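Local coordinates for protein CghA (Chaetomium globosum, PDB 6KBC) that binds the ligand WK1 in a pocket formed between its two calycin-type, mostly beta domains, at residues T362-F367 with E390-S394; A239-L243 with R319-Y325; A60-V64 with A348-K352. All coordinates share one frame. Numbering follows the deposited sequence.

Interaction 1: T362-F367 with E390-S394; sequences TGNSGF and EVELS. With WK1 ((2S)-3-[(2S,4E)-4-[[(1R,2S,4aR,6S,8R,8aS)-2-[(E)-but-2-en-2-yl]-6,8-dimethyl-1,2,4a,5,6,7,8,8a-octahydronaphthalen-1-yl]-oxidanyl-methylidene]-3,5-bis(oxidanylidene)pyrrolidin-2-yl]-2-methyl-2-oxidanyl-propanoic acid), chain B.
E390, T362 and E392 contribute about half of the 416 Å² buried where two extended segments run antiparallel, at 173° with their axes 4.7 Å apart. E390 pairs with S365 as a hydrogen-bonded antiparallel pair (CA–CA 5.2 Å): S365 N donates to E390 O at 2.9 Å, and E390 N to S365 O at 2.7 Å. The E390 side chain, with chi1 m and chi2 t, emerges on the same face as S365 and brings OE1 to 3.8 Å from F367 CD2. Its carboxylate is held by H345 and T388 through OE1 and by N322 through OE2. A water on this face accompanies the pair, 2.7 Å from S365 OG and donating to E390 O at 3.0 Å. The segments are the two ends of the beta hairpin built from strands 363-375 and 382-392, remote from its turn. Next in register, N364 and V391 form a non-hydrogen-bonded pair (CA–CA 4.2 Å) and point to the opposite face, where WK1 lies. N364 (chi1 t) donates from ND2 to WK1 O4 at 2.9 Å, while its OD1 accepts from W350 and sits 3.6 Å from V391 CG2. At E392 the ladder changes character: E392 N still donates to G363 O (2.7 Å), but G363 N turns to the side-chain atom E392 OE1 (2.9 Å). With chi1 m, the same carboxylate also receives the backbone amides of R319 and D320. T362 (chi1 p) lays CB 3.5 Å from E392 O and CG2 3.8 Å from L393 C.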
loop_
_atom_site.group_PDB
_atom_site.type_symbol
_atom_site.label_atom_id
_atom_site.label_comp_id
_atom_site.label_asym_id
_atom_site.label_seq_id
_atom_site.Cartn_x
_atom_site.Cartn_y
_atom_site.Cartn_z
ATOM N N THR A 362 9.540 -1.955 -18.570
ATOM C CA THR A 362 9.085 -1.347 -17.330
ATOM C C THR A 362 9.099 -2.407 -16.242
ATOM O O THR A 362 9.184 -3.612 -16.508
ATOM C CB THR A 362 7.678 -0.758 -17.460
ATOM O OG1 THR A 362 6.790 -1.773 -17.940
ATOM C CG2 THR A 362 7.652 0.458 -18.406
ATOM N N GLY A 363 8.989 -1.952 -15.002
ATOM C CA GLY A 363 9.117 -2.893 -13.916
ATOM C C GLY A 363 8.366 -2.434 -12.688
ATOM O O GLY A 363 7.770 -1.354 -12.648
ATOM N N ASN A 364 8.413 -3.302 -11.682
ATOM C CA ASN A 364 7.732 -3.142 -10.406
ATOM C C ASN A 364 8.799 -3.444 -9.359
ATOM O O ASN A 364 9.274 -4.579 -9.268
ATOM C CB ASN A 364 6.540 -4.097 -10.315
ATOM C CG ASN A 364 5.856 -4.080 -8.947
ATOM O OD1 ASN A 364 6.312 -3.432 -7.999
ATOM N ND2 ASN A 364 4.740 -4.788 -8.853
ATOM N N SER A 365 9.236 -2.418 -8.635
ATOM C CA SER A 365 10.369 -2.549 -7.738
ATOM C C SER A 365 9.957 -2.095 -6.351
ATOM O O SER A 365 9.307 -1.055 -6.189
ATOM C CB SER A 365 11.569 -1.734 -8.201
ATOM O OG SER A 365 11.895 -2.033 -9.549
ATOM N N GLY A 366 10.348 -2.873 -5.356
ATOM C CA GLY A 366 10.144 -2.516 -3.962
ATOM C C GLY A 366 11.503 -2.244 -3.342
ATOM O O GLY A 366 12.496 -2.902 -3.685
ATOM N N PHE A 367 11.533 -1.287 -2.426
ATOM C CA PHE A 367 12.753 -0.904 -1.739
ATOM C C PHE A 367 12.454 -0.613 -0.278
ATOM O O PHE A 367 11.400 -0.064 0.062
ATOM C CB PHE A 367 13.379 0.359 -2.320
ATOM C CG PHE A 367 13.904 0.194 -3.705
ATOM C CD1 PHE A 367 15.188 -0.280 -3.915
ATOM C CD2 PHE A 367 13.105 0.504 -4.800
ATOM C CE1 PHE A 367 15.679 -0.420 -5.219
ATOM C CE2 PHE A 367 13.596 0.363 -6.101
ATOM C CZ PHE A 367 14.871 -0.096 -6.300
ATOM N N GLU A 390 7.462 0.902 -6.396
ATOM C CA GLU A 390 7.638 1.811 -7.527
ATOM C C GLU A 390 7.293 1.024 -8.777
ATOM O O GLU A 390 8.070 0.164 -9.200
ATOM C CB GLU A 390 9.067 2.357 -7.564
ATOM C CG GLU A 390 9.482 2.898 -6.187
ATOM C CD GLU A 390 10.875 3.483 -6.169
ATOM O OE1 GLU A 390 11.317 3.854 -5.068
ATOM O OE2 GLU A 390 11.519 3.591 -7.240
ATOM N N VAL A 391 6.119 1.293 -9.345
ATOM C CA VAL A 391 5.591 0.498 -10.448
ATOM C C VAL A 391 5.580 1.346 -11.708
ATOM O O VAL A 391 5.135 2.497 -11.698
ATOM C CB VAL A 391 4.188 -0.050 -10.153
ATOM C CG1 VAL A 391 3.791 -1.032 -11.260
ATOM C CG2 VAL A 391 4.150 -0.717 -8.758
ATOM N N GLU A 392 6.052 0.752 -12.789
ATOM C CA GLU A 392 6.183 1.363 -14.093
ATOM C C GLU A 392 5.299 0.563 -15.039
ATOM O O GLU A 392 5.270 -0.673 -14.965
ATOM C CB GLU A 392 7.621 1.241 -14.484
ATOM C CG GLU A 392 8.549 2.071 -13.625
ATOM C CD GLU A 392 9.951 1.710 -13.944
ATOM O OE1 GLU A 392 10.101 0.684 -14.664
ATOM O OE2 GLU A 392 10.881 2.430 -13.534
ATOM N N LEU A 393 4.564 1.244 -15.911
ATOM C CA LEU A 393 3.763 0.531 -16.893
ATOM C C LEU A 393 3.942 1.189 -18.250
ATOM O O LEU A 393 4.290 2.365 -18.366
ATOM C CB LEU A 393 2.275 0.496 -16.515
ATOM C CG LEU A 393 1.933 -0.244 -15.218
ATOM C CD1 LEU A 393 0.477 -0.066 -14.937
ATOM C CD2 LEU A 393 2.275 -1.713 -15.339
ATOM N N SER A 394 3.652 0.416 -19.284
ATOM C CA SER A 394 3.902 0.879 -20.636
ATOM C C SER A 394 3.087 2.126 -20.951
ATOM O O SER A 394 1.993 2.327 -20.423
ATOM C CB SER A 394 3.578 -0.232 -21.630
ATOM O OG SER A 394 3.789 0.245 -22.947
HETATM O O WK1 B . 3.755 -9.736 -6.715
HETATM C C17 WK1 B . 3.962 -9.026 -5.765
HETATM O O1 WK1 B . 4.380 -9.452 -4.726
HETATM C C19 WK1 B . 3.714 -7.576 -5.855
HETATM O O2 WK1 B . 3.367 -7.171 -7.135
HETATM C C18 WK1 B . 4.981 -6.847 -5.529
HETATM C C20 WK1 B . 2.566 -7.356 -4.910
HETATM C C22 WK1 B . 2.421 -5.928 -4.570
HETATM N N WK1 B . 1.476 -5.565 -3.532
HETATM C C21 WK1 B . 0.750 -4.528 -3.935
HETATM O O5 WK1 B . -0.169 -3.976 -3.176
HETATM C C23 WK1 B . 2.076 -5.014 -5.635
HETATM O O4 WK1 B . 2.652 -4.961 -6.818
HETATM C C24 WK1 B . 1.053 -4.084 -5.304
HETATM C C16 WK1 B . 0.515 -3.020 -6.145
HETATM O O3 WK1 B . 1.013 -2.880 -7.312
HETATM C C9 WK1 B . -0.464 -2.064 -5.607
HETATM C C8 WK1 B . 0.490 -1.048 -4.919
HETATM C C12 WK1 B . 1.706 -1.563 -4.176
HETATM C C13 WK1 B . 1.712 -1.770 -2.878
HETATM C C90 WK1 B . 2.922 -2.285 -2.178
HETATM C C14 WK1 B . 2.958 -1.857 -4.921
HETATM C C7 WK1 B . 1.022 -0.037 -5.889
HETATM C C6 WK1 B . 0.179 0.630 -6.631
HETATM C C3 WK1 B . -1.231 0.133 -6.666
HETATM C C4 WK1 B . -1.337 -1.377 -6.648
HETATM C C5 WK1 B . -2.792 -1.715 -6.387
HETATM C C11 WK1 B . -3.015 -3.186 -6.543
HETATM C C2 WK1 B . -2.134 0.753 -7.702
HETATM C C1 WK1 B . -3.522 0.532 -7.191
HETATM C C10 WK1 B . -4.595 1.250 -7.941
HETATM C C WK1 B . -3.784 -0.942 -7.235
HETATM O O HOH W 1 10.633 0.100 -10.727
#

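Interaction 2: A239-L243 with R319-Y325; sequences ATDAL and RDKNVGY
A salt-bridge network of D241, R319 and D320 joins the start of strand 239-249 to the loop entering strand 324-330. T240 and D241 form a classic beta bulge opposite V260. The backbones stay well apart, D241 CA lying 10.2 Å from D320 CA, so side chains span the gap. R319 (chi1 t, chi2 t, chi3 p) reaches across and presents the edge of its guanidinium: NH1 donates to T240 O at 3.0 Å, while NH2 makes a weak hydrogen bond, part of a salt bridge, to D241 OD2 at 2.8 Å. The neighbouring D320 accepts from two R319 donors, OD1 from NE at 3.0 Å and OD2 from NH2 at 2.9 Å. The two carboxylates approach to 3.8 Å between D241 OD2 and D320 OD2, and K307 offsets their charge by salt-bridging both; R258 pairs with D241 OD1. A water donates to D241 OD1 at 2.8 Å and lies 2.6 Å from Y325 OH, which is also hydrogen-bonded to K307. Next to this polar cluster L243 (chi1 t, chi2 p) covers the tyrosine ring in a CH-pi contact, L243 CD2 standing 3.8 Å from the Y325 ring centroid and 11° off its normal.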
loop_
_atom_site.group_PDB
_atom_site.type_symbol
_atom_site.label_atom_id
_atom_site.label_comp_id
_atom_site.label_asym_id
_atom_site.label_seq_id
_atom_site.Cartn_x
_atom_site.Cartn_y
_atom_site.Cartn_z
ATOM N N ALA A 239 -2.623 3.484 -16.002
ATOM C CA ALA A 239 -1.491 4.155 -15.374
ATOM C C ALA A 239 -0.189 3.845 -16.101
ATOM O O ALA A 239 -0.028 2.777 -16.702
ATOM C CB ALA A 239 -1.351 3.742 -13.892
ATOM N N THR A 240 0.756 4.788 -16.023
ATOM C CA THR A 240 2.143 4.525 -16.409
ATOM C C THR A 240 3.076 4.478 -15.211
ATOM O O THR A 240 4.230 4.056 -15.354
ATOM C CB THR A 240 2.667 5.582 -17.395
ATOM O OG1 THR A 240 2.393 6.899 -16.896
ATOM C CG2 THR A 240 1.992 5.412 -18.769
ATOM N N ASP A 241 2.596 4.875 -14.036
ATOM C CA ASP A 241 3.446 4.988 -12.862
ATOM C C ASP A 241 2.583 4.858 -11.619
ATOM O O ASP A 241 1.520 5.479 -11.528
ATOM C CB ASP A 241 4.197 6.323 -12.864
ATOM C CG ASP A 241 5.501 6.264 -12.094
ATOM O OD1 ASP A 241 5.461 6.000 -10.872
ATOM O OD2 ASP A 241 6.569 6.452 -12.712
ATOM N N ALA A 242 3.041 4.055 -10.668
ATOM C CA ALA A 242 2.378 3.954 -9.376
ATOM C C ALA A 242 3.462 3.987 -8.314
ATOM O O ALA A 242 4.477 3.300 -8.447
ATOM C CB ALA A 242 1.541 2.674 -9.266
ATOM N N LEU A 243 3.273 4.808 -7.287
ATOM C CA LEU A 243 4.237 4.905 -6.198
ATOM C C LEU A 243 3.524 4.685 -4.874
ATOM O O LEU A 243 2.668 5.491 -4.490
ATOM C CB LEU A 243 4.929 6.262 -6.187
ATOM C CG LEU A 243 5.771 6.498 -4.919
ATOM C CD1 LEU A 243 6.945 5.544 -4.876
ATOM C CD2 LEU A 243 6.240 7.945 -4.878
ATOM N N ARG A 319 12.438 0.895 -16.133
ATOM C CA ARG A 319 12.313 2.078 -16.983
ATOM C C ARG A 319 13.095 3.257 -16.412
ATOM O O ARG A 319 13.900 3.886 -17.111
ATOM C CB ARG A 319 10.846 2.463 -17.176
ATOM C CG ARG A 319 10.695 3.624 -18.156
ATOM C CD ARG A 319 9.295 4.201 -18.154
ATOM N NE ARG A 319 8.994 4.846 -16.874
ATOM C CZ ARG A 319 7.775 4.943 -16.361
ATOM N NH1 ARG A 319 6.742 4.418 -17.008
ATOM N NH2 ARG A 319 7.594 5.545 -15.188
ATOM N N ASP A 320 12.865 3.573 -15.148
ATOM C CA ASP A 320 13.476 4.727 -14.504
ATOM C C ASP A 320 14.640 4.254 -13.660
ATOM O O ASP A 320 14.469 3.426 -12.764
ATOM C CB ASP A 320 12.464 5.472 -13.633
ATOM C CG ASP A 320 11.225 5.839 -14.406
ATOM O OD1 ASP A 320 11.379 6.200 -15.598
ATOM O OD2 ASP A 320 10.119 5.780 -13.830
ATOM N N LYS A 321 15.805 4.820 -13.918
ATOM C CA LYS A 321 17.020 4.476 -13.191
ATOM C C LYS A 321 17.169 5.373 -11.968
ATOM O O LYS A 321 18.192 6.040 -11.773
ATOM C CB LYS A 321 18.213 4.613 -14.137
ATOM C CG LYS A 321 18.122 3.753 -15.416
ATOM C CD LYS A 321 17.630 2.341 -15.132
ATOM C CE LYS A 321 17.768 1.411 -16.356
ATOM N NZ LYS A 321 17.008 1.973 -17.486
ATOM N N ASN A 322 16.119 5.444 -11.143
ATOM C CA ASN A 322 16.117 6.394 -10.042
ATOM C C ASN A 322 16.776 5.805 -8.792
ATOM O O ASN A 322 16.753 4.594 -8.553
ATOM C CB ASN A 322 14.690 6.862 -9.716
ATOM C CG ASN A 322 13.783 5.731 -9.286
ATOM O OD1 ASN A 322 13.696 4.700 -9.961
ATOM N ND2 ASN A 322 13.072 5.927 -8.163
ATOM N N VAL A 323 17.386 6.687 -7.995
ATOM C CA VAL A 323 17.997 6.259 -6.746
ATOM C C VAL A 323 17.040 6.443 -5.583
ATOM O O VAL A 323 17.380 6.104 -4.446
ATOM C CB VAL A 323 19.316 7.025 -6.516
ATOM C CG1 VAL A 323 20.330 6.719 -7.699
ATOM C CG2 VAL A 323 19.063 8.505 -6.402
ATOM N N GLY A 324 15.846 6.956 -5.837
ATOM C CA GLY A 324 14.890 7.195 -4.772
ATOM C C GLY A 324 13.844 8.183 -5.245
ATOM O O GLY A 324 13.718 8.450 -6.437
ATOM N N TYR A 325 13.118 8.717 -4.283
ATOM C CA TYR A 325 12.061 9.671 -4.556
ATOM C C TYR A 325 12.179 10.814 -3.570
ATOM O O TYR A 325 12.508 10.603 -2.396
ATOM C CB TYR A 325 10.673 9.034 -4.411
ATOM C CG TYR A 325 10.054 8.538 -5.698
ATOM C CD1 TYR A 325 9.318 9.397 -6.509
ATOM C CD2 TYR A 325 10.162 7.199 -6.076
ATOM C CE1 TYR A 325 8.735 8.941 -7.693
ATOM C CE2 TYR A 325 9.580 6.730 -7.234
ATOM C CZ TYR A 325 8.858 7.609 -8.037
ATOM O OH TYR A 325 8.275 7.149 -9.199
HETATM O O HOH W 2 7.665 4.673 -9.724
#

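Interaction 3: A60-V64 with A348-K352; sequences AAFTV and AWWAK. With WK1 ((2S)-3-[(2S,4E)-4-[[(1R,2S,4aR,6S,8R,8aS)-2-[(E)-but-2-en-2-yl]-6,8-dimethyl-1,2,4a,5,6,7,8,8a-octahydronaphthalen-1-yl]-oxidanyl-methylidene]-3,5-bis(oxidanylidene)pyrrolidin-2-yl]-2-methyl-2-oxidanyl-propanoic acid), chain B.
At W349 the strand 348-352 bends to phi/psi -95/-58, and its indole, chi1 t, reaches across to strand 60-64. The strands are inclined at 40° with axes 10.0 Å apart, and the nearest CA atoms, those of A61 and W349, are separated by 8.7 Å. The gap is filled by the six-membered ring of W349: A61 CB sits over one face in a CH-pi contact, 3.9 Å from the ring centroid, and W349 CH2 lies 3.6 Å from A61 CB and 3.8 Å from T63 CG2. W349 and W350 form a classic beta bulge opposite G366, so both direct CB toward strand 60-64, joining the sheets of the N- and C-terminal domains beside the ligand pocket. W350 (chi1 p) meets T63 more loosely, with CZ3 4.2 Å from T63 CG2; one face of its indole receives WK1 C18, while NE1 donates to N364. K352 extends its side chain (chi1 p, then all t) until NZ hydrogen-bonds WK1 O at 2.5 Å and WK1 O2 at 2.8 Å.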
loop_
_atom_site.group_PDB
_atom_site.type_symbol
_atom_site.label_atom_id
_atom_site.label_comp_id
_atom_site.label_asym_id
_atom_site.label_seq_id
_atom_site.Cartn_x
_atom_site.Cartn_y
_atom_site.Cartn_z
ATOM N N ALA A 60 14.153 -4.821 8.795
ATOM C CA ALA A 60 13.233 -5.820 8.286
ATOM C C ALA A 60 12.000 -5.100 7.770
ATOM O O ALA A 60 11.675 -3.997 8.215
ATOM C CB ALA A 60 12.845 -6.850 9.355
ATOM N N ALA A 61 11.335 -5.729 6.816
ATOM C CA ALA A 61 10.137 -5.150 6.239
ATOM C C ALA A 61 9.268 -6.293 5.760
ATOM O O ALA A 61 9.765 -7.345 5.348
ATOM C CB ALA A 61 10.465 -4.194 5.072
ATOM N N PHE A 62 7.964 -6.071 5.794
ATOM C CA PHE A 62 7.031 -7.120 5.433
ATOM C C PHE A 62 5.783 -6.463 4.881
ATOM O O PHE A 62 5.317 -5.463 5.419
ATOM C CB PHE A 62 6.660 -7.997 6.649
ATOM C CG PHE A 62 5.672 -9.081 6.317
ATOM C CD1 PHE A 62 6.108 -10.309 5.866
ATOM C CD2 PHE A 62 4.308 -8.858 6.435
ATOM C CE1 PHE A 62 5.207 -11.301 5.526
ATOM C CE2 PHE A 62 3.391 -9.851 6.110
ATOM C CZ PHE A 62 3.843 -11.071 5.649
ATOM N N THR A 63 5.233 -7.038 3.826
ATOM C CA THR A 63 3.975 -6.525 3.319
ATOM C C THR A 63 3.221 -7.677 2.682
ATOM O O THR A 63 3.818 -8.576 2.085
ATOM C CB THR A 63 4.181 -5.371 2.323
ATOM O OG1 THR A 63 2.915 -4.762 2.026
ATOM C CG2 THR A 63 4.839 -5.855 1.025
ATOM N N VAL A 64 1.910 -7.659 2.855
ATOM C CA VAL A 64 1.027 -8.612 2.208
ATOM C C VAL A 64 -0.145 -7.829 1.646
ATOM O O VAL A 64 -0.673 -6.923 2.304
ATOM C CB VAL A 64 0.561 -9.712 3.195
ATOM C CG1 VAL A 64 -0.094 -9.091 4.429
ATOM C CG2 VAL A 64 -0.372 -10.683 2.515
ATOM N N ALA A 348 17.303 -3.380 -2.053
ATOM C CA ALA A 348 16.436 -3.884 -3.110
ATOM C C ALA A 348 15.578 -5.008 -2.551
ATOM O O ALA A 348 16.091 -6.059 -2.167
ATOM C CB ALA A 348 17.270 -4.386 -4.284
ATOM N N TRP A 349 14.274 -4.789 -2.512
ATOM C CA TRP A 349 13.363 -5.715 -1.858
ATOM C C TRP A 349 12.766 -6.698 -2.859
ATOM O O TRP A 349 12.898 -7.918 -2.708
ATOM C CB TRP A 349 12.284 -4.889 -1.158
ATOM C CG TRP A 349 11.328 -5.651 -0.290
ATOM C CD1 TRP A 349 11.208 -7.007 -0.162
ATOM C CD2 TRP A 349 10.331 -5.076 0.550
ATOM N NE1 TRP A 349 10.198 -7.310 0.732
ATOM C CE2 TRP A 349 9.642 -6.140 1.179
ATOM C CE3 TRP A 349 9.951 -3.762 0.838
ATOM C CZ2 TRP A 349 8.599 -5.927 2.072
ATOM C CZ3 TRP A 349 8.905 -3.552 1.730
ATOM C CH2 TRP A 349 8.243 -4.628 2.327
ATOM N N TRP A 350 12.094 -6.178 -3.883
ATOM C CA TRP A 350 11.619 -6.991 -4.986
ATOM C C TRP A 350 11.845 -6.214 -6.272
ATOM O O TRP A 350 12.040 -4.998 -6.259
ATOM C CB TRP A 350 10.139 -7.393 -4.813
ATOM C CG TRP A 350 9.141 -6.288 -5.019
ATOM C CD1 TRP A 350 8.671 -5.801 -6.215
ATOM C CD2 TRP A 350 8.458 -5.562 -3.996
ATOM N NE1 TRP A 350 7.745 -4.809 -5.990
ATOM C CE2 TRP A 350 7.601 -4.637 -4.638
ATOM C CE3 TRP A 350 8.488 -5.603 -2.595
ATOM C CZ2 TRP A 350 6.792 -3.760 -3.931
ATOM C CZ3 TRP A 350 7.677 -4.723 -1.890
ATOM C CH2 TRP A 350 6.840 -3.813 -2.562
ATOM N N ALA A 351 11.859 -6.942 -7.379
ATOM C CA ALA A 351 12.035 -6.333 -8.695
ATOM C C ALA A 351 11.519 -7.328 -9.708
ATOM O O ALA A 351 12.054 -8.438 -9.804
ATOM C CB ALA A 351 13.499 -5.992 -8.966
ATOM N N LYS A 352 10.468 -6.962 -10.427
ATOM C CA LYS A 352 9.945 -7.850 -11.444
ATOM C C LYS A 352 9.489 -7.040 -12.647
ATOM O O LYS A 352 9.026 -5.899 -12.498
ATOM C CB LYS A 352 8.788 -8.697 -10.901
ATOM C CG LYS A 352 7.578 -7.915 -10.494
ATOM C CD LYS A 352 6.483 -8.862 -9.994
ATOM C CE LYS A 352 5.250 -8.079 -9.595
ATOM N NZ LYS A 352 4.140 -8.947 -9.098
HETATM O O WK1 B . 3.755 -9.736 -6.715
HETATM C C17 WK1 B . 3.962 -9.026 -5.765
HETATM O O1 WK1 B . 4.380 -9.452 -4.726
HETATM C C19 WK1 B . 3.714 -7.576 -5.855
HETATM O O2 WK1 B . 3.367 -7.171 -7.135
HETATM C C18 WK1 B . 4.981 -6.847 -5.529
HETATM C C20 WK1 B . 2.566 -7.356 -4.910
HETATM C C22 WK1 B . 2.421 -5.928 -4.570
HETATM N N WK1 B . 1.476 -5.565 -3.532
HETATM C C21 WK1 B . 0.750 -4.528 -3.935
HETATM O O5 WK1 B . -0.169 -3.976 -3.176
HETATM C C23 WK1 B . 2.076 -5.014 -5.635
HETATM O O4 WK1 B . 2.652 -4.961 -6.818
HETATM C C24 WK1 B . 1.053 -4.084 -5.304
HETATM C C16 WK1 B . 0.515 -3.020 -6.145
HETATM O O3 WK1 B . 1.013 -2.880 -7.312
HETATM C C9 WK1 B . -0.464 -2.064 -5.607
HETATM C C8 WK1 B . 0.490 -1.048 -4.919
HETATM C C12 WK1 B . 1.706 -1.563 -4.176
HETATM C C13 WK1 B . 1.712 -1.770 -2.878
HETATM C C90 WK1 B . 2.922 -2.285 -2.178
HETATM C C14 WK1 B . 2.958 -1.857 -4.921
HETATM C C7 WK1 B . 1.022 -0.037 -5.889
HETATM C C6 WK1 B . 0.179 0.630 -6.631
HETATM C C3 WK1 B . -1.231 0.133 -6.666
HETATM C C4 WK1 B . -1.337 -1.377 -6.648
HETATM C C5 WK1 B . -2.792 -1.715 -6.387
HETATM C C11 WK1 B . -3.015 -3.186 -6.543
HETATM C C2 WK1 B . -2.134 0.753 -7.702
HETATM C C1 WK1 B . -3.522 0.532 -7.191
HETATM C C10 WK1 B . -4.595 1.250 -7.941
HETATM C C WK1 B . -3.784 -0.942 -7.235
#

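All three contacts are largely buried, although R319 and D320 bring interaction 2 toward the surface. Interactions 1 and 2 have centres about 6 Å apart and touch, on neighbouring strands of the C-terminal sheet: a probable hydrogen bond from V391 N to A242 O (2.7 Å) continues the ladder. Interaction 3 instead spans the two domains, yet meets interaction 1 where N364 N probably donates to K352 O (2.8 Å). Chemistry follows location: backbone pairing within the hairpin, charged side chains bridging a strand to a loop, and apolar aromatic packing between domains. Interactions 1 and 3 each supply polar contacts to WK1.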